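Local coordinates for protein 3-dehydroshikimate dehydratase (Bacillus anthracis, PDB 3DX5) that catalyses the manganese-dependent dehydration of 3-dehydroshikimate to 3,4-dihydroxybenzoate, the catechol building block of the siderophore petrobactin, at residues Ile64-Asp69 with Ile194-Phe199; Asp172-Trp177 with His209-Asn214. All coordinates share one frame; numbering follows the deposited sequence.

Interaction 1 of 2, residues Ile64-Asp69 with Ile194-Phe199. With MN (manganese (II) ion), chain B.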
loop_
_atom_site.group_PDB
_atom_site.type_symbol
_atom_site.label_atom_id
_atom_site.label_comp_id
_atom_site.label_asym_id
_atom_site.label_seq_id
_atom_site.Cartn_x
_atom_site.Cartn_y
_atom_site.Cartn_z
ATOM N N ILE A 64 10.136 19.790 3.551
ATOM C CA ILE A 64 8.927 18.970 3.515
ATOM C C ILE A 64 7.779 19.926 3.183
ATOM O O ILE A 64 7.550 20.898 3.908
ATOM C CB ILE A 64 8.716 18.224 4.860
ATOM C CG1 ILE A 64 9.959 17.363 5.193
ATOM C CG2 ILE A 64 7.370 17.432 4.864
ATOM C CD1 ILE A 64 10.303 16.284 4.117
ATOM N N THR A 65 7.086 19.693 2.077
ATOM C CA THR A 65 6.083 20.667 1.595
ATOM C C THR A 65 4.735 20.543 2.321
ATOM O O THR A 65 3.958 21.522 2.411
ATOM C CB THR A 65 5.836 20.573 0.034
ATOM O OG1 THR A 65 5.079 19.388 -0.283
ATOM C CG2 THR A 65 7.137 20.502 -0.732
HETATM N N MSE A 66 4.462 19.343 2.827
HETATM C CA MSE A 66 3.137 18.973 3.297
HETATM C C MSE A 66 3.212 17.543 3.789
HETATM O O MSE A 66 4.013 16.745 3.278
HETATM C CB MSE A 66 2.135 19.062 2.132
HETATM C CG MSE A 66 0.667 18.697 2.479
HETATM SE SE MSE A 66 -0.574 19.438 1.111
HETATM C CE MSE A 66 -0.059 18.325 -0.414
ATOM N N ILE A 67 2.371 17.211 4.762
ATOM C CA ILE A 67 2.134 15.816 5.099
ATOM C C ILE A 67 0.750 15.446 4.581
ATOM O O ILE A 67 -0.240 16.145 4.886
ATOM C CB ILE A 67 2.222 15.602 6.614
ATOM C CG1 ILE A 67 3.692 15.849 7.043
ATOM C CG2 ILE A 67 1.756 14.202 6.959
ATOM C CD1 ILE A 67 3.861 16.080 8.522
ATOM N N SER A 68 0.667 14.353 3.829
ATOM C CA SER A 68 -0.580 14.005 3.169
ATOM C C SER A 68 -1.225 12.767 3.780
ATOM O O SER A 68 -0.658 11.670 3.772
ATOM C CB SER A 68 -0.356 13.879 1.661
ATOM O OG SER A 68 0.276 15.064 1.205
ATOM N N ASP A 69 -2.411 12.962 4.344
ATOM C CA ASP A 69 -3.030 11.928 5.125
ATOM C C ASP A 69 -4.518 11.859 4.818
ATOM O O ASP A 69 -4.931 12.236 3.718
ATOM C CB ASP A 69 -2.721 12.152 6.613
ATOM C CG ASP A 69 -2.609 10.823 7.388
ATOM O OD1 ASP A 69 -1.585 10.621 8.083
ATOM O OD2 ASP A 69 -3.547 9.978 7.307
ATOM N N ILE A 194 -5.714 28.237 -2.843
ATOM C CA ILE A 194 -4.748 27.195 -3.229
ATOM C C ILE A 194 -3.432 27.327 -2.446
ATOM O O ILE A 194 -2.896 28.430 -2.341
ATOM C CB ILE A 194 -4.448 27.268 -4.737
ATOM C CG1 ILE A 194 -5.676 26.805 -5.538
ATOM C CG2 ILE A 194 -3.136 26.441 -5.141
ATOM C CD1 ILE A 194 -5.524 27.191 -6.972
ATOM N N GLN A 195 -2.898 26.215 -1.933
ATOM C CA GLN A 195 -1.562 26.253 -1.307
ATOM C C GLN A 195 -0.598 25.226 -1.895
ATOM O O GLN A 195 0.600 25.237 -1.572
ATOM C CB GLN A 195 -1.661 26.053 0.204
ATOM C CG GLN A 195 -2.448 27.144 0.910
ATOM C CD GLN A 195 -1.616 28.361 1.239
ATOM O OE1 GLN A 195 -1.232 29.134 0.360
ATOM N NE2 GLN A 195 -1.340 28.547 2.529
ATOM N N HIS A 196 -1.116 24.338 -2.747
ATOM C CA HIS A 196 -0.325 23.204 -3.265
ATOM C C HIS A 196 -0.992 22.658 -4.520
ATOM O O HIS A 196 -2.218 22.820 -4.712
ATOM C CB HIS A 196 -0.215 22.084 -2.190
ATOM C CG HIS A 196 1.073 21.295 -2.212
ATOM N ND1 HIS A 196 1.369 20.356 -3.180
ATOM C CD2 HIS A 196 2.097 21.247 -1.330
ATOM C CE1 HIS A 196 2.532 19.787 -2.911
ATOM N NE2 HIS A 196 2.993 20.310 -1.788
ATOM N N TYR A 197 -0.207 22.034 -5.390
ATOM C CA TYR A 197 -0.788 21.318 -6.556
ATOM C C TYR A 197 -0.347 19.856 -6.585
ATOM O O TYR A 197 0.692 19.512 -6.045
ATOM C CB TYR A 197 -0.356 21.917 -7.903
ATOM C CG TYR A 197 -0.412 23.417 -7.949
ATOM C CD1 TYR A 197 -1.614 24.078 -8.192
ATOM C CD2 TYR A 197 0.758 24.190 -7.747
ATOM C CE1 TYR A 197 -1.676 25.468 -8.226
ATOM C CE2 TYR A 197 0.714 25.573 -7.805
ATOM C CZ TYR A 197 -0.518 26.199 -8.033
ATOM O OH TYR A 197 -0.588 27.580 -8.091
ATOM N N HIS A 198 -1.135 19.032 -7.267
ATOM C CA HIS A 198 -0.752 17.691 -7.723
ATOM C C HIS A 198 -0.812 17.697 -9.231
ATOM O O HIS A 198 -1.819 18.137 -9.801
ATOM C CB HIS A 198 -1.742 16.632 -7.187
ATOM C CG HIS A 198 -1.425 16.166 -5.801
ATOM N ND1 HIS A 198 -2.142 15.169 -5.159
ATOM C CD2 HIS A 198 -0.455 16.555 -4.937
ATOM C CE1 HIS A 198 -1.613 14.959 -3.964
ATOM N NE2 HIS A 198 -0.591 15.790 -3.804
ATOM N N PHE A 199 0.236 17.189 -9.872
ATOM C CA PHE A 199 0.305 17.080 -11.318
ATOM C C PHE A 199 0.381 15.591 -11.682
ATOM O O PHE A 199 1.361 14.917 -11.343
ATOM C CB PHE A 199 1.612 17.713 -11.847
ATOM C CG PHE A 199 1.627 19.245 -11.916
ATOM C CD1 PHE A 199 0.597 20.021 -11.393
ATOM C CD2 PHE A 199 2.736 19.895 -12.447
ATOM C CE1 PHE A 199 0.649 21.425 -11.451
ATOM C CE2 PHE A 199 2.804 21.293 -12.520
ATOM C CZ PHE A 199 1.751 22.064 -12.020
HETATM MN MN MN B . -3.744 13.701 -5.836
#
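Two consecutive residues of strand 64-68, T65 and M66, both reach across to H196, where regular strand alternation would send them to opposite sides. The evidence for the break is the backbone of T65, whose psi of -26° is helical rather than extended. T65 meets the imidazole edge, its OG1 2.7 Å from H196 NE2 in a hydrogen bond whose donor could be either partner. M66, modelled as selenomethionine, comes over a face instead. Its CG is anti to the backbone N, and the bend at chi3 lays CE above the ring, 3.6 Å from the centroid of H196 and 7° off the normal, a CH-pi contact. At the other nitrogen, H196 ND1 donates to Y197 O at 3.1 Å, so both ring nitrogens are engaged and the ring's rotation is fixed. H198, two residues on, binds manganese through ND1 at 2.3 Å, while its NE2 is hydrogen-bonded to E33. The two strand axes pass 8.8 Å apart at 80° and are not sheet neighbours; side chains alone join them. Such a meeting of strands from opposite walls is characteristic of a TIM-barrel interior, here just beneath its metal site.

Interaction 2 of 2, residues Asp172-Trp177 with His209-Asn214. With MN (manganese (II) ion), chain B; DHB (3,4-dihydroxybenzoic acid), chain D.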
loop_
_atom_site.group_PDB
_atom_site.type_symbol
_atom_site.label_atom_id
_atom_site.label_comp_id
_atom_site.label_asym_id
_atom_site.label_seq_id
_atom_site.Cartn_x
_atom_site.Cartn_y
_atom_site.Cartn_z
ATOM N N ASP A 172 -5.666 19.302 -7.635
ATOM C CA ASP A 172 -5.194 18.126 -8.394
ATOM C C ASP A 172 -5.850 18.263 -9.778
ATOM O O ASP A 172 -7.036 17.979 -9.957
ATOM C CB ASP A 172 -5.601 16.855 -7.634
ATOM C CG ASP A 172 -5.063 15.569 -8.262
ATOM O OD1 ASP A 172 -5.033 15.433 -9.503
ATOM O OD2 ASP A 172 -4.703 14.665 -7.486
ATOM N N PHE A 173 -5.078 18.772 -10.741
ATOM C CA PHE A 173 -5.599 19.124 -12.055
ATOM C C PHE A 173 -6.222 17.979 -12.848
ATOM O O PHE A 173 -7.241 18.186 -13.515
ATOM C CB PHE A 173 -4.503 19.804 -12.893
ATOM C CG PHE A 173 -4.207 21.202 -12.450
ATOM C CD1 PHE A 173 -5.090 22.243 -12.756
ATOM C CD2 PHE A 173 -3.071 21.471 -11.683
ATOM C CE1 PHE A 173 -4.811 23.554 -12.345
ATOM C CE2 PHE A 173 -2.787 22.765 -11.280
ATOM C CZ PHE A 173 -3.645 23.809 -11.604
ATOM N N LEU A 174 -5.620 16.804 -12.801
ATOM C CA LEU A 174 -6.232 15.625 -13.404
ATOM C C LEU A 174 -7.691 15.439 -12.931
ATOM O O LEU A 174 -8.601 15.271 -13.742
ATOM C CB LEU A 174 -5.404 14.354 -13.074
ATOM C CG LEU A 174 -5.819 13.010 -13.730
ATOM C CD1 LEU A 174 -7.080 12.435 -13.024
ATOM C CD2 LEU A 174 -6.016 13.182 -15.223
ATOM N N HIS A 175 -7.910 15.450 -11.618
ATOM C CA HIS A 175 -9.241 15.233 -11.105
ATOM C C HIS A 175 -10.189 16.356 -11.423
ATOM O O HIS A 175 -11.381 16.128 -11.588
ATOM C CB HIS A 175 -9.216 14.912 -9.607
ATOM C CG HIS A 175 -8.551 13.600 -9.326
ATOM N ND1 HIS A 175 -8.927 12.436 -9.969
ATOM C CD2 HIS A 175 -7.494 13.277 -8.543
ATOM C CE1 HIS A 175 -8.156 11.442 -9.556
ATOM N NE2 HIS A 175 -7.279 11.924 -8.691
ATOM N N ILE A 176 -9.659 17.561 -11.503
ATOM C CA ILE A 176 -10.450 18.710 -11.879
ATOM C C ILE A 176 -10.929 18.534 -13.331
ATOM O O ILE A 176 -12.116 18.685 -13.620
ATOM C CB ILE A 176 -9.601 20.009 -11.642
ATOM C CG1 ILE A 176 -9.963 20.580 -10.282
ATOM C CG2 ILE A 176 -9.782 21.034 -12.747
ATOM C CD1 ILE A 176 -11.447 20.983 -10.132
ATOM N N TRP A 177 -10.011 18.158 -14.215
ATOM C CA TRP A 177 -10.322 17.884 -15.616
ATOM C C TRP A 177 -11.377 16.757 -15.760
ATOM O O TRP A 177 -12.329 16.862 -16.534
ATOM C CB TRP A 177 -9.035 17.514 -16.339
ATOM C CG TRP A 177 -9.283 17.169 -17.760
ATOM C CD1 TRP A 177 -9.375 18.046 -18.809
ATOM C CD2 TRP A 177 -9.479 15.866 -18.301
ATOM N NE1 TRP A 177 -9.623 17.359 -19.974
ATOM C CE2 TRP A 177 -9.687 16.020 -19.694
ATOM C CE3 TRP A 177 -9.483 14.576 -17.752
ATOM C CZ2 TRP A 177 -9.904 14.932 -20.542
ATOM C CZ3 TRP A 177 -9.708 13.492 -18.602
ATOM C CH2 TRP A 177 -9.916 13.681 -19.973
ATOM N N HIS A 209 -10.409 5.279 -14.139
ATOM C CA HIS A 209 -10.684 4.416 -13.001
ATOM C C HIS A 209 -9.370 3.867 -12.382
ATOM O O HIS A 209 -9.396 3.374 -11.266
ATOM C CB HIS A 209 -11.578 3.235 -13.445
ATOM C CG HIS A 209 -11.017 2.497 -14.626
ATOM N ND1 HIS A 209 -10.164 1.421 -14.496
ATOM C CD2 HIS A 209 -11.111 2.736 -15.959
ATOM C CE1 HIS A 209 -9.789 1.000 -15.697
ATOM N NE2 HIS A 209 -10.347 1.785 -16.600
ATOM N N VAL A 210 -8.228 3.948 -13.077
ATOM C CA VAL A 210 -6.963 3.448 -12.470
ATOM C C VAL A 210 -6.548 4.311 -11.277
ATOM O O VAL A 210 -5.790 3.855 -10.420
ATOM C CB VAL A 210 -5.775 3.295 -13.468
ATOM C CG1 VAL A 210 -6.120 2.287 -14.568
ATOM C CG2 VAL A 210 -5.310 4.708 -14.029
ATOM N N PHE A 211 -7.089 5.533 -11.200
ATOM C CA PHE A 211 -6.865 6.370 -10.030
ATOM C C PHE A 211 -7.785 6.135 -8.845
ATOM O O PHE A 211 -7.652 6.810 -7.827
ATOM C CB PHE A 211 -6.859 7.848 -10.391
ATOM C CG PHE A 211 -5.777 8.203 -11.355
ATOM C CD1 PHE A 211 -4.436 7.856 -11.090
ATOM C CD2 PHE A 211 -6.084 8.841 -12.540
ATOM C CE1 PHE A 211 -3.419 8.184 -12.000
ATOM C CE2 PHE A 211 -5.066 9.181 -13.450
ATOM C CZ PHE A 211 -3.743 8.850 -13.181
ATOM N N GLU A 212 -8.701 5.196 -8.937
ATOM C CA GLU A 212 -9.491 4.897 -7.764
ATOM C C GLU A 212 -8.539 4.430 -6.645
ATOM O O GLU A 212 -7.648 3.615 -6.895
ATOM C CB GLU A 212 -10.537 3.820 -8.074
ATOM C CG GLU A 212 -11.657 4.361 -8.986
ATOM C CD GLU A 212 -12.615 3.264 -9.448
ATOM O OE1 GLU A 212 -12.536 2.151 -8.879
ATOM O OE2 GLU A 212 -13.438 3.508 -10.371
ATOM N N PRO A 213 -8.736 4.953 -5.412
ATOM C CA PRO A 213 -7.807 4.703 -4.301
ATOM C C PRO A 213 -7.528 3.219 -4.093
ATOM O O PRO A 213 -6.376 2.835 -3.946
ATOM C CB PRO A 213 -8.509 5.371 -3.096
ATOM C CG PRO A 213 -9.172 6.602 -3.755
ATOM C CD PRO A 213 -9.742 6.006 -5.073
ATOM N N ASN A 214 -8.546 2.373 -4.136
ATOM C CA ASN A 214 -8.294 0.950 -3.931
ATOM C C ASN A 214 -7.336 0.361 -4.965
ATOM O O ASN A 214 -6.538 -0.514 -4.635
ATOM C CB ASN A 214 -9.583 0.149 -3.968
ATOM C CG ASN A 214 -10.418 0.332 -2.714
ATOM O OD1 ASN A 214 -9.924 0.739 -1.682
ATOM N ND2 ASN A 214 -11.697 0.006 -2.814
HETATM MN MN MN B . -3.744 13.701 -5.836
HETATM C C1 DHB D . -4.505 9.483 -3.545
HETATM C C2 DHB D . -4.395 10.677 -4.250
HETATM C C3 DHB D . -4.879 10.774 -5.559
HETATM O O3 DHB D . -4.812 11.915 -6.315
HETATM C C4 DHB D . -5.527 9.601 -6.151
HETATM O O4 DHB D . -5.990 9.735 -7.414
HETATM C C5 DHB D . -5.658 8.421 -5.425
HETATM C C6 DHB D . -5.136 8.376 -4.119
HETATM C C DHB D . -3.948 9.409 -2.132
HETATM O O1 DHB D . -4.039 8.405 -1.418
HETATM O O2 DHB D . -3.306 10.460 -1.629
#
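The ring of F211 has V210 CG2 over the centre of one face, 4.2 Å above the plane, and meets L174 obliquely, whereas the imidazole of H175 turns its edge to F211 CB and to the two hydroxyl oxygens of bound 3,4-dihydroxybenzoate. Beyond these segments, K200 makes a cation-pi contact with F211, and H144, the inferred proton acceptor, meets H175 edge-to-face. This is the ligand pocket at the C-terminal end of the strands in a TIM barrel: residues 172-177 run from the end of strand 167-172 into helix 173-178, and residues 209-214 belong to the excursion that follows strand 194-202.

The direct contact between the two segments is small, burying 111 Å² in all, and apolar. With CG anti to its backbone N (chi1 -175°), L174 brings CD1 to 3.8 Å from F211 CD2. Nearer the ligand, H175 CE1 packs against F211 CB at 3.9 Å.

The ligand completes the bridge between the segments. H175 NE2 lies 2.8 Å from DHB O4, with an angle of 150° at the hydrogen and a proton that either partner could supply. A second bond, from H175 NE2 to DHB O3, is weak, at 3.4 Å and 134°. H175 ND1 is hydrogen-bonded to E178, so the imidazole is held through both nitrogens and its rotation is set.

D172, at the N-cap position of helix 173-178, has divided duties: OD1 forms a salt bridge with K200, while OD2 binds manganese at 2.1 Å. DHB O3 binds the same ion, so the ligand takes one coordination position beside the carboxylate. On the far segment the ligand is met by backbone, its O4 hydroxyl donating a weak bond of 3.4 Å to F211 O.

The segments alternate along the chain: 64-69, 172-177, 194-199, then 209-214. The centres of the two interactions lie 15 Å apart, interaction 1 close to the middle of the molecule and interaction 2 farther out around the mouth of the same barrel. Strand 167-172, which leads into 172-177, pairs in parallel with strand 194-202, so the two interactions share neighbouring walls. They also touch: H198 ND1 is 3.5 Å from D172 OD2, and F199 CE1 packs 3.7 Å from F173 CE2. E142 and E253 complete the protein's share of the metal site, so H198 of interaction 1 and D172 of interaction 2 meet at the ion that also holds the ligand.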